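Local atomic coordinates of putative sugar binding protein (Salmonella enterica subsp. enterica serovar Typhimurium, PDB entry 3KNZ), a protein that probably binds phosphosugars or related carbohydrate derivatives through its SIS domains, although its true substrate and any catalytic activity are not established. Residues E29-T34 with S190-M195. Residues are numbered along the deposited sequence; the frame is centred on the assembly and turned at random.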
# COMPACT_ATOMS: atom_id res chain seq x y z
N GLU A 29 10.40 30.08 -4.05
CA GLU A 29 11.10 30.24 -5.32
C GLU A 29 10.45 29.41 -6.43
O GLU A 29 10.31 29.87 -7.55
CB GLU A 29 12.57 29.84 -5.18
CG GLU A 29 13.39 30.83 -4.38
CD GLU A 29 14.73 30.27 -3.92
OE1 GLU A 29 14.91 29.03 -3.98
OE2 GLU A 29 15.59 31.06 -3.47
N MSE A 30 10.04 28.19 -6.10
CA MSE A 30 9.44 27.30 -7.10
C MSE A 30 8.15 27.86 -7.68
O MSE A 30 7.83 27.57 -8.83
CB MSE A 30 9.19 25.91 -6.51
CG MSE A 30 10.46 25.12 -6.29
SE MSE A 30 10.10 23.33 -5.66
CE MSE A 30 9.05 22.65 -7.15
N LEU A 31 7.42 28.64 -6.89
CA LEU A 31 6.17 29.24 -7.36
C LEU A 31 6.37 30.27 -8.46
O LEU A 31 5.49 30.48 -9.29
CB LEU A 31 5.44 29.94 -6.21
CG LEU A 31 4.95 29.08 -5.05
CD1 LEU A 31 4.23 29.96 -4.03
CD2 LEU A 31 4.04 27.99 -5.59
N THR A 32 7.53 30.91 -8.48
CA THR A 32 7.80 31.97 -9.45
C THR A 32 8.62 31.49 -10.66
O THR A 32 8.89 32.28 -11.56
CB THR A 32 8.52 33.15 -8.77
OG1 THR A 32 9.86 32.75 -8.42
CG2 THR A 32 7.76 33.57 -7.51
N GLN A 33 9.00 30.22 -10.68
CA GLN A 33 9.77 29.66 -11.79
C GLN A 33 8.87 29.32 -12.98
O GLN A 33 7.78 28.79 -12.80
CB GLN A 33 10.50 28.38 -11.37
CG GLN A 33 11.60 28.55 -10.32
CD GLN A 33 12.21 27.21 -9.88
OE1 GLN A 33 11.81 26.15 -10.35
NE2 GLN A 33 13.18 27.28 -8.98
N THR A 34 9.33 29.64 -14.19
CA THR A 34 8.61 29.26 -15.40
C THR A 34 9.03 27.83 -15.66
O THR A 34 10.22 27.52 -15.78
CB THR A 34 8.97 30.12 -16.61
OG1 THR A 34 10.37 29.98 -16.88
CG2 THR A 34 8.62 31.59 -16.36
N SER A 190 -5.14 32.62 -7.29
CA SER A 190 -5.68 32.25 -5.99
C SER A 190 -4.94 31.05 -5.39
O SER A 190 -4.62 31.04 -4.20
CB SER A 190 -7.17 31.94 -6.10
OG SER A 190 -7.72 31.66 -4.82
N LEU A 191 -4.69 30.04 -6.22
CA LEU A 191 -3.97 28.86 -5.76
C LEU A 191 -2.54 29.23 -5.34
O LEU A 191 -2.02 28.70 -4.36
CB LEU A 191 -3.99 27.76 -6.84
CG LEU A 191 -5.33 27.02 -6.99
CD1 LEU A 191 -5.51 26.36 -8.34
CD2 LEU A 191 -5.48 26.00 -5.85
N LEU A 192 -1.92 30.15 -6.08
CA LEU A 192 -0.56 30.57 -5.75
C LEU A 192 -0.56 31.36 -4.44
O LEU A 192 0.33 31.16 -3.60
CB LEU A 192 0.10 31.35 -6.90
CG LEU A 192 0.37 30.52 -8.18
CD1 LEU A 192 1.03 31.38 -9.25
CD2 LEU A 192 1.22 29.28 -7.91
N LEU A 193 -1.54 32.25 -4.25
CA LEU A 193 -1.69 32.96 -2.97
C LEU A 193 -1.69 31.97 -1.82
O LEU A 193 -0.92 32.09 -0.86
CB LEU A 193 -3.01 33.74 -2.91
CG LEU A 193 -3.01 35.24 -3.10
CD1 LEU A 193 -4.43 35.79 -3.35
CD2 LEU A 193 -2.42 35.86 -1.86
N ARG A 194 -2.59 30.99 -1.92
CA ARG A 194 -2.73 29.99 -0.88
C ARG A 194 -1.42 29.26 -0.60
O ARG A 194 -1.03 29.13 0.56
CB ARG A 194 -3.85 29.01 -1.23
CG ARG A 194 -5.25 29.64 -1.16
CD ARG A 194 -6.30 28.57 -0.96
NE ARG A 194 -6.74 27.92 -2.18
CZ ARG A 194 -7.11 26.65 -2.27
NH1 ARG A 194 -7.01 25.82 -1.24
NH2 ARG A 194 -7.53 26.19 -3.44
N MSE A 195 -0.75 28.80 -1.66
CA MSE A 195 0.52 28.10 -1.49
C MSE A 195 1.51 29.02 -0.80
O MSE A 195 2.18 28.61 0.15
CB MSE A 195 1.08 27.65 -2.85
CG MSE A 195 0.30 26.50 -3.48
SE MSE A 195 0.90 26.14 -5.28
CE MSE A 195 -0.35 24.75 -5.77
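L31 meets L192 and M195 in a small, wholly apolar helix-helix contact, where the C-terminal part of helix 15-32 lies against the N-terminal half of the long helix 185-215. Its modest size is measured by the 158 Å² buried in all, and its closeness by the 7.0 Å between the CA atoms of L31 and L192.

L31 carries one whole side of the interface. Its CD2 methyl does most of the touching, lying 3.7 Å from the selenium of selenomethionine M195 and 3.9 Å from L192 CD2. The second methyl is turned to the backbone of the other helix, with L31 CD1 4.1 Å from L192 O, a van der Waals approach beside M195 CB. The two leucine side chains point in opposing senses and meet through their CD2 methyls, whereas L31 and M195 run at a slant to each other. CG of L31 stands anti to the carbonyl carbon (chi1 -64°), which carries the two methyls of its forked end toward the facing helix. M195 also starts toward L31, but its extended chain (chi3 -177°) then carries its end past the leucine, so that CB and the selenium do the touching.

One residue later, T32 folds back on its own helix: T32 OG1 donates to E29 O at 3.0 Å, from the same face of the carbonyl as T32 N. These two bonds to one oxygen tie T32 back to the residue three positions earlier, next to L31.

Beyond the pair, E196 and F199 of helix 185-215 extend the surface met by L31. M195 continues onto F71 of helix 59-76 and L174 of helix 161-179, while M30 packs on C164, L167 and N168 of that latter helix. The contact joins helix 15-32 to helix 185-215, with helix 161-179 touching both M30 and M195 and helix 59-76, which follows strand 52-56 in the chain, reaching M195.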